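Long-range contacts in 3-oxosteroid 1-dehydrogenase (Sterolibacterium denitrificans, PDB 7P18), which probably introduces a C1-C2 double bond into the A ring of 3-oxosteroids, using bound FAD to take up the hydrogens and passing them to an acceptor: residues A22-H27 / L221-P226; L71-A76 / D117-L122; V348-G353 / S377-P382. One frame throughout, in Å; residues are numbered along the deposited sequence.

Contact 1: A22-H27 / L221-P226; sequences AAARAH and LERKVP
R223 and H27 carry most of this contact, with V225 packing against the same imidazole. R223 CB lies over one face of the H27 imidazole, 3.5 Å from the ring centroid and 18° off its normal, a CH-pi contact. H27 CG lies anti to the backbone N (chi1 180°), and the imidazole meets R223 near where helix 208-222 gives way to the Schellman turn. From CG to NE the arginine is extended and passes A24 on helix 17-28: its NE is 4.1 Å from A24 CB, and its guanidinium plane is turned 67° from the imidazole. That polar end is gripped within the fold, by a salt bridge from NE to D28 and by hydrogen bonds from NH1 to A219 O and NH2 to N104 O. V225 completes the apolar side. Its CG2 packs 3.9 Å from H27 CB, while CG1 faces A23 at a looser 4.5 Å from the alanine CB. K224, with positive phi, closes helix 208-222 in a Schellman motif and turns the chain so that V225 comes back against helix 17-28. P226 then pairs with V35 through backbone hydrogen bonds and leads into the edge strand 227-228. Packing of this kind belongs to the Rossmann-type FAD-binding fold, in which helix 17-28, following strand 10-13 and a probable GxGxxA turn, covers the parallel sheet.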
loop_
_atom_site.group_PDB
_atom_site.type_symbol
_atom_site.label_atom_id
_atom_site.label_comp_id
_atom_site.label_asym_id
_atom_site.label_seq_id
_atom_site.Cartn_x
_atom_site.Cartn_y
_atom_site.Cartn_z
ATOM N N ALA A 22 9.871 9.553 11.345
ATOM C CA ALA A 22 9.617 10.487 12.458
ATOM C C ALA A 22 10.759 10.351 13.472
ATOM O O ALA A 22 11.251 11.390 13.970
ATOM C CB ALA A 22 8.258 10.268 13.066
ATOM N N ALA A 23 11.178 9.121 13.762
ATOM C CA ALA A 23 12.257 8.823 14.731
ATOM C C ALA A 23 13.574 9.461 14.264
ATOM O O ALA A 23 14.255 10.137 15.095
ATOM C CB ALA A 23 12.387 7.320 14.915
ATOM N N ALA A 24 13.948 9.285 13.015
ATOM C CA ALA A 24 15.214 9.814 12.470
ATOM C C ALA A 24 15.157 11.347 12.511
ATOM O O ALA A 24 16.173 12.002 12.878
ATOM C CB ALA A 24 15.434 9.315 11.070
ATOM N N ARG A 25 14.009 11.906 12.153
ATOM C CA ARG A 25 13.855 13.376 12.054
ATOM C C ARG A 25 13.926 13.963 13.464
ATOM O O ARG A 25 14.610 14.987 13.628
ATOM C CB ARG A 25 12.575 13.770 11.323
ATOM C CG ARG A 25 12.351 15.275 11.269
ATOM C CD ARG A 25 13.395 15.967 10.420
ATOM N NE ARG A 25 13.097 17.391 10.296
ATOM C CZ ARG A 25 13.821 18.268 9.614
ATOM N NH1 ARG A 25 14.905 17.902 8.937
ATOM N NH2 ARG A 25 13.431 19.528 9.602
ATOM N N ALA A 26 13.219 13.378 14.426
ATOM C CA ALA A 26 13.190 13.860 15.827
ATOM C C ALA A 26 14.628 13.821 16.364
ATOM O O ALA A 26 15.087 14.819 16.953
ATOM C CB ALA A 26 12.249 13.034 16.639
ATOM N N HIS A 27 15.347 12.733 16.095
ATOM C CA HIS A 27 16.764 12.606 16.484
ATOM C C HIS A 27 17.568 13.760 15.876
ATOM O O HIS A 27 18.305 14.440 16.642
ATOM C CB HIS A 27 17.335 11.266 16.053
ATOM C CG HIS A 27 18.770 11.113 16.427
ATOM N ND1 HIS A 27 19.787 11.532 15.603
ATOM C CD2 HIS A 27 19.346 10.570 17.519
ATOM C CE1 HIS A 27 20.938 11.245 16.179
ATOM N NE2 HIS A 27 20.685 10.628 17.337
ATOM N N LEU A 221 20.128 3.216 12.668
ATOM C CA LEU A 221 21.376 2.551 13.132
ATOM C C LEU A 221 22.494 3.584 13.203
ATOM O O LEU A 221 23.132 3.664 14.232
ATOM C CB LEU A 221 21.760 1.434 12.171
ATOM C CG LEU A 221 21.151 0.075 12.453
ATOM C CD1 LEU A 221 21.536 -0.893 11.351
ATOM C CD2 LEU A 221 21.592 -0.446 13.817
ATOM N N GLU A 222 22.684 4.365 12.143
ATOM C CA GLU A 222 23.696 5.453 12.075
ATOM C C GLU A 222 23.500 6.443 13.215
ATOM O O GLU A 222 24.507 6.945 13.710
ATOM C CB GLU A 222 23.620 6.172 10.737
ATOM C CG GLU A 222 24.069 5.263 9.624
ATOM C CD GLU A 222 24.640 5.988 8.427
ATOM O OE1 GLU A 222 24.060 7.015 8.023
ATOM O OE2 GLU A 222 25.684 5.522 7.925
ATOM N N ARG A 223 22.261 6.725 13.613
ATOM C CA ARG A 223 21.949 7.704 14.681
ATOM C C ARG A 223 21.913 7.003 16.044
ATOM O O ARG A 223 21.702 7.695 17.033
ATOM C CB ARG A 223 20.608 8.395 14.390
ATOM C CG ARG A 223 20.629 9.194 13.092
ATOM C CD ARG A 223 19.253 9.446 12.508
ATOM N NE ARG A 223 19.315 10.428 11.437
ATOM C CZ ARG A 223 19.829 10.198 10.241
ATOM N NH1 ARG A 223 20.298 9.004 9.915
ATOM N NH2 ARG A 223 19.858 11.172 9.350
ATOM N N LYS A 224 22.044 5.669 16.076
ATOM C CA LYS A 224 21.991 4.855 17.315
ATOM C C LYS A 224 20.662 5.066 18.025
ATOM O O LYS A 224 20.642 5.115 19.257
ATOM C CB LYS A 224 23.148 5.226 18.246
ATOM C CG LYS A 224 24.533 5.082 17.629
ATOM C CD LYS A 224 25.634 5.511 18.588
ATOM C CE LYS A 224 26.988 5.642 17.923
ATOM N NZ LYS A 224 27.649 4.323 17.768
ATOM N N VAL A 225 19.568 5.155 17.277
ATOM C CA VAL A 225 18.225 5.279 17.877
ATOM C C VAL A 225 17.783 3.870 18.212
ATOM O O VAL A 225 17.751 3.026 17.309
ATOM C CB VAL A 225 17.238 5.957 16.910
ATOM C CG1 VAL A 225 15.815 5.851 17.407
ATOM C CG2 VAL A 225 17.629 7.401 16.648
ATOM N N PRO A 226 17.466 3.570 19.495
ATOM C CA PRO A 226 17.061 2.217 19.864
ATOM C C PRO A 226 15.705 1.863 19.251
ATOM O O PRO A 226 14.813 2.712 19.201
ATOM C CB PRO A 226 17.018 2.240 21.397
ATOM C CG PRO A 226 16.837 3.720 21.747
ATOM C CD PRO A 226 17.569 4.459 20.655
#

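Contact 2: L71-A76 / D117-L122; sequences LTYLKA and DYYQHL
Y73 reaches from helix 67-78 into the loop 117-122, whose last four residues, Y119 to L122, form a type I beta turn. CG lies anti to the backbone N (chi1 -173°), and the ring ends among the atoms of the loop. The phenol oxygen Y73 OH accepts a hydrogen bond from Y119 N at 3.1 Å, with a moderately bent N-H...O angle of 145°, and a second bond joins it to P537 O, so the hydroxyl of this buried tyrosine has two hydrogen-bond partners. Y119 O sits at the rim of the Y73 ring, in its plane and 3.4 Å from CE1, while L122 CB packs 4.0 Å from that same carbon. Three residues further along the helix, A76 CB meets L122 CD1 at 4.2 Å. The side chains of Y119 and L122 both cross Y73 at about a right angle.

D117 lies over one ring face, its OD2 offset toward the rim and its carboxylate tilted 32° from the ring plane. R130 makes a salt bridge to OD2, which also takes a bond from K126 N, and OD1 is bonded to W54 NE1. Y119 OH reaches E365 and the backbone N of Y536, and Y118 OH bonds to Y363 OH. Y363 and Y536 line the steroid pocket, and the Y118 side chain comes within about 4 Å of the bound androstadienedione. Within the loop, the amide Q120 NE2 donates to D117 O at 2.9 Å along a nearly straight line, with that oxygen in the plane of the amide.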
loop_
_atom_site.group_PDB
_atom_site.type_symbol
_atom_site.label_atom_id
_atom_site.label_comp_id
_atom_site.label_asym_id
_atom_site.label_seq_id
_atom_site.Cartn_x
_atom_site.Cartn_y
_atom_site.Cartn_z
ATOM N N LEU A 71 -3.082 21.481 -4.853
ATOM C CA LEU A 71 -4.184 21.796 -3.906
ATOM C C LEU A 71 -5.519 21.645 -4.636
ATOM O O LEU A 71 -6.459 21.085 -4.046
ATOM C CB LEU A 71 -4.024 23.206 -3.307
ATOM C CG LEU A 71 -5.142 23.617 -2.344
ATOM C CD1 LEU A 71 -5.147 22.729 -1.106
ATOM C CD2 LEU A 71 -5.013 25.080 -1.947
ATOM N N THR A 72 -5.637 22.112 -5.881
ATOM C CA THR A 72 -6.858 21.945 -6.690
ATOM C C THR A 72 -7.232 20.457 -6.752
ATOM O O THR A 72 -8.385 20.089 -6.485
ATOM C CB THR A 72 -6.662 22.595 -8.059
ATOM O OG1 THR A 72 -6.608 24.014 -7.846
ATOM C CG2 THR A 72 -7.773 22.238 -9.015
ATOM N N TYR A 73 -6.268 19.633 -7.112
ATOM C CA TYR A 73 -6.422 18.163 -7.200
ATOM C C TYR A 73 -6.858 17.581 -5.846
ATOM O O TYR A 73 -7.838 16.826 -5.851
ATOM C CB TYR A 73 -5.139 17.555 -7.714
ATOM C CG TYR A 73 -5.196 16.083 -8.007
ATOM C CD1 TYR A 73 -5.837 15.609 -9.139
ATOM C CD2 TYR A 73 -4.578 15.167 -7.178
ATOM C CE1 TYR A 73 -5.863 14.251 -9.453
ATOM C CE2 TYR A 73 -4.595 13.814 -7.481
ATOM C CZ TYR A 73 -5.203 13.354 -8.635
ATOM O OH TYR A 73 -5.219 12.001 -8.940
ATOM N N LEU A 74 -6.169 17.887 -4.750
ATOM C CA LEU A 74 -6.531 17.324 -3.419
ATOM C C LEU A 74 -7.904 17.830 -2.958
ATOM O O LEU A 74 -8.655 17.052 -2.364
ATOM C CB LEU A 74 -5.430 17.593 -2.397
ATOM C CG LEU A 74 -4.169 16.752 -2.587
ATOM C CD1 LEU A 74 -3.230 17.010 -1.443
ATOM C CD2 LEU A 74 -4.554 15.267 -2.688
ATOM N N LYS A 75 -8.264 19.093 -3.208
ATOM C CA LYS A 75 -9.598 19.594 -2.804
ATOM C C LYS A 75 -10.653 18.852 -3.624
ATOM O O LYS A 75 -11.658 18.433 -3.072
ATOM C CB LYS A 75 -9.695 21.123 -2.970
ATOM C CG LYS A 75 -8.941 21.891 -1.901
ATOM C CD LYS A 75 -8.974 23.389 -2.163
ATOM C CE LYS A 75 -10.367 23.971 -2.001
ATOM N NZ LYS A 75 -10.781 23.919 -0.578
ATOM N N ALA A 76 -10.424 18.651 -4.901
ATOM C CA ALA A 76 -11.355 17.910 -5.770
ATOM C C ALA A 76 -11.464 16.468 -5.269
ATOM O O ALA A 76 -12.585 15.949 -5.219
ATOM C CB ALA A 76 -10.906 17.975 -7.203
ATOM N N ASP A 117 -1.007 10.197 -12.179
ATOM C CA ASP A 117 -1.967 10.352 -11.055
ATOM C C ASP A 117 -3.220 9.500 -11.341
ATOM O O ASP A 117 -3.588 9.288 -12.510
ATOM C CB ASP A 117 -2.324 11.811 -10.850
ATOM C CG ASP A 117 -1.188 12.640 -10.277
ATOM O OD1 ASP A 117 -0.198 12.046 -9.773
ATOM O OD2 ASP A 117 -1.319 13.864 -10.336
ATOM N N TYR A 118 -3.901 9.036 -10.296
ATOM C CA TYR A 118 -5.011 8.054 -10.475
ATOM C C TYR A 118 -6.279 8.673 -11.042
ATOM O O TYR A 118 -7.137 7.924 -11.489
ATOM C CB TYR A 118 -5.241 7.324 -9.149
ATOM C CG TYR A 118 -4.207 6.266 -8.835
ATOM C CD1 TYR A 118 -3.016 6.123 -9.543
ATOM C CD2 TYR A 118 -4.423 5.395 -7.783
ATOM C CE1 TYR A 118 -2.075 5.161 -9.209
ATOM C CE2 TYR A 118 -3.506 4.417 -7.448
ATOM C CZ TYR A 118 -2.339 4.277 -8.175
ATOM O OH TYR A 118 -1.452 3.306 -7.786
ATOM N N TYR A 119 -6.503 9.981 -10.897
ATOM C CA TYR A 119 -7.774 10.626 -11.267
ATOM C C TYR A 119 -7.507 11.644 -12.381
ATOM O O TYR A 119 -7.426 12.853 -12.124
ATOM C CB TYR A 119 -8.438 11.302 -10.063
ATOM C CG TYR A 119 -8.678 10.434 -8.855
ATOM C CD1 TYR A 119 -9.407 9.248 -8.919
ATOM C CD2 TYR A 119 -8.201 10.819 -7.619
ATOM C CE1 TYR A 119 -9.608 8.464 -7.780
ATOM C CE2 TYR A 119 -8.407 10.053 -6.483
ATOM C CZ TYR A 119 -9.161 8.900 -6.555
ATOM O OH TYR A 119 -9.349 8.183 -5.408
ATOM N N GLN A 120 -7.299 11.159 -13.606
ATOM C CA GLN A 120 -6.891 12.039 -14.720
ATOM C C GLN A 120 -8.050 12.998 -15.053
ATOM O O GLN A 120 -7.783 14.057 -15.649
ATOM C CB GLN A 120 -6.494 11.206 -15.936
ATOM C CG GLN A 120 -5.162 10.497 -15.748
ATOM C CD GLN A 120 -3.996 11.437 -15.604
ATOM O OE1 GLN A 120 -3.803 12.310 -16.428
ATOM N NE2 GLN A 120 -3.235 11.289 -14.514
ATOM N N HIS A 121 -9.282 12.655 -14.694
ATOM C CA HIS A 121 -10.468 13.513 -14.955
ATOM C C HIS A 121 -10.552 14.686 -13.965
ATOM O O HIS A 121 -11.407 15.534 -14.179
ATOM C CB HIS A 121 -11.724 12.683 -14.899
ATOM C CG HIS A 121 -11.902 11.992 -13.584
ATOM N ND1 HIS A 121 -11.308 10.743 -13.312
ATOM C CD2 HIS A 121 -12.530 12.366 -12.445
ATOM C CE1 HIS A 121 -11.639 10.376 -12.083
ATOM N NE2 HIS A 121 -12.355 11.356 -11.522
ATOM N N LEU A 122 -9.804 14.696 -12.865
ATOM C CA LEU A 122 -9.901 15.794 -11.864
ATOM C C LEU A 122 -8.994 16.944 -12.263
ATOM O O LEU A 122 -7.918 16.741 -12.829
ATOM C CB LEU A 122 -9.558 15.267 -10.472
ATOM C CG LEU A 122 -10.613 14.354 -9.846
ATOM C CD1 LEU A 122 -10.225 14.038 -8.413
ATOM C CD2 LEU A 122 -12.035 14.950 -9.914
#

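Contact 3: V348-G353 / S377-P382; sequences VVNGKG and SGSAVP
G351 and S379 meet backbone to backbone, and hydrogen bonds define the contact. G351 N donates to S379 O at 2.9 Å, with a bent N-H...O angle of 139°, and shares its hydrogen with the same residue's hydroxyl through a weak bond to S379 OG at 3.1 Å. The S379 hydroxyl comes within reach because its OG lies between the backbone N and the carbonyl carbon (chi1 58°). Each segment is also braced internally. S377 OG accepts from S379 N at 3.0 Å, an ST turn at the C-terminal end of helix 363-377. On the other side, G353 N bonds to N350 O in a type I beta turn, inside which K352 N makes a weak bond to N350 OD1. N373, on helix 363-377, links the two sides: its OD1 is hydrogen-bonded to both N350 ND2 and S377 OG.

Van der Waals packing fills in around these bonds. N350 CB lies close to S379 O, at 3.2 Å, and 4.1 Å from A380 CB, while N350 ND2 passes 3.7 Å from S377 CB. G351 presents bare backbone to S379, whose CB packs 3.7 Å from G351 CA. The aliphatic chain of the exposed K352 passes S377 more loosely, its CD 4.4 Å from S377 CB.

The contact is structural packing remote from the FAD and steroid sites. Strand 347-349 leads into the N350-G353 turn, and the chain returns through helix 363-377 to the loop that holds S379. A cis peptide before P382 then precedes strand 383-387, which lies antiparallel to strand 347-349, with V349 and W384 paired through their backbones.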
loop_
_atom_site.group_PDB
_atom_site.type_symbol
_atom_site.label_atom_id
_atom_site.label_comp_id
_atom_site.label_asym_id
_atom_site.label_seq_id
_atom_site.Cartn_x
_atom_site.Cartn_y
_atom_site.Cartn_z
ATOM N N VAL A 348 -14.058 -8.727 -15.120
ATOM C CA VAL A 348 -14.566 -9.006 -13.752
ATOM C C VAL A 348 -16.072 -9.060 -13.818
ATOM O O VAL A 348 -16.681 -8.122 -14.322
ATOM C CB VAL A 348 -14.043 -7.944 -12.762
ATOM C CG1 VAL A 348 -14.750 -8.036 -11.418
ATOM C CG2 VAL A 348 -12.531 -8.115 -12.631
ATOM N N VAL A 349 -16.654 -10.116 -13.238
ATOM C CA VAL A 349 -18.122 -10.301 -13.217
ATOM C C VAL A 349 -18.577 -10.635 -11.801
ATOM O O VAL A 349 -17.774 -11.162 -11.002
ATOM C CB VAL A 349 -18.573 -11.395 -14.209
ATOM C CG1 VAL A 349 -18.207 -10.993 -15.632
ATOM C CG2 VAL A 349 -18.002 -12.762 -13.823
ATOM N N ASN A 350 -19.844 -10.318 -11.551
ATOM C CA ASN A 350 -20.616 -10.754 -10.354
ATOM C C ASN A 350 -21.216 -12.136 -10.638
ATOM O O ASN A 350 -20.885 -12.741 -11.679
ATOM C CB ASN A 350 -21.673 -9.714 -9.952
ATOM C CG ASN A 350 -22.720 -9.447 -11.009
ATOM O OD1 ASN A 350 -22.925 -10.256 -11.909
ATOM N ND2 ASN A 350 -23.430 -8.338 -10.900
ATOM N N GLY A 351 -22.036 -12.649 -9.722
ATOM C CA GLY A 351 -22.609 -14.001 -9.819
ATOM C C GLY A 351 -23.625 -14.112 -10.942
ATOM O O GLY A 351 -23.902 -15.247 -11.371
ATOM N N LYS A 352 -24.162 -12.991 -11.406
ATOM C CA LYS A 352 -25.061 -12.920 -12.589
ATOM C C LYS A 352 -24.249 -12.902 -13.890
ATOM O O LYS A 352 -24.869 -12.739 -14.954
ATOM C CB LYS A 352 -25.948 -11.687 -12.451
ATOM C CG LYS A 352 -26.920 -11.774 -11.283
ATOM C CD LYS A 352 -27.673 -10.479 -11.024
ATOM C CE LYS A 352 -28.885 -10.678 -10.140
ATOM N NZ LYS A 352 -29.672 -9.429 -10.033
ATOM N N GLY A 353 -22.921 -13.024 -13.802
ATOM C CA GLY A 353 -21.989 -12.957 -14.951
ATOM C C GLY A 353 -21.916 -11.582 -15.617
ATOM O O GLY A 353 -21.462 -11.492 -16.775
ATOM N N SER A 377 -26.801 -6.778 -6.247
ATOM C CA SER A 377 -26.791 -8.103 -6.922
ATOM C C SER A 377 -26.793 -9.229 -5.887
ATOM O O SER A 377 -27.226 -10.349 -6.239
ATOM C CB SER A 377 -25.594 -8.250 -7.852
ATOM O OG SER A 377 -24.394 -8.586 -7.129
ATOM N N GLY A 378 -26.226 -8.978 -4.709
ATOM C CA GLY A 378 -25.963 -10.007 -3.690
ATOM C C GLY A 378 -24.838 -10.944 -4.026
ATOM O O GLY A 378 -24.675 -11.898 -3.307
ATOM N N SER A 379 -24.045 -10.688 -5.066
ATOM C CA SER A 379 -23.014 -11.644 -5.511
ATOM C C SER A 379 -21.819 -10.920 -6.147
ATOM O O SER A 379 -21.388 -11.370 -7.200
ATOM C CB SER A 379 -23.623 -12.646 -6.494
ATOM O OG SER A 379 -24.183 -11.939 -7.601
ATOM N N ALA A 380 -21.253 -9.898 -5.506
ATOM C CA ALA A 380 -20.035 -9.203 -5.999
ATOM C C ALA A 380 -18.930 -9.161 -4.947
ATOM O O ALA A 380 -17.860 -8.677 -5.274
ATOM C CB ALA A 380 -20.423 -7.844 -6.488
ATOM N N VAL A 381 -19.165 -9.633 -3.722
ATOM C CA VAL A 381 -18.063 -9.835 -2.741
ATOM C C VAL A 381 -18.112 -11.288 -2.321
ATOM O O VAL A 381 -19.069 -11.628 -1.617
ATOM C CB VAL A 381 -18.230 -8.902 -1.525
ATOM C CG1 VAL A 381 -17.141 -9.143 -0.494
ATOM C CG2 VAL A 381 -18.264 -7.440 -1.956
ATOM N N PRO A 382 -17.185 -12.176 -2.758
ATOM C CA PRO A 382 -16.188 -11.876 -3.789
ATOM C C PRO A 382 -16.784 -11.782 -5.190
ATOM O O PRO A 382 -17.958 -12.025 -5.384
ATOM C CB PRO A 382 -15.225 -13.061 -3.735
ATOM C CG PRO A 382 -16.091 -14.200 -3.263
ATOM C CD PRO A 382 -17.058 -13.558 -2.283
#

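Overall arrangement
From the N terminus, helix 17-28 supplies the first half of contact 1, which closes much later when the chain leaves helix 208-222. Contact 2 falls within that excursion: helix 67-78 meets the loop between strands 109-111 and 131-138, closing a 40-residue loop that carries helix 84-104. Contact 3 follows in series, closing a short loop around helix 363-377. The centres of contacts 1 and 3 are 49 Å apart, on opposite sides of the chain's centre. Contact 1 ties helices beside the parallel FAD-binding sheet, contact 2 lies by the steroid pocket, and contact 3, beside the antiparallel sheet, joins the turn after strand 347-349 to the end of helix 363-377 and the loop that follows.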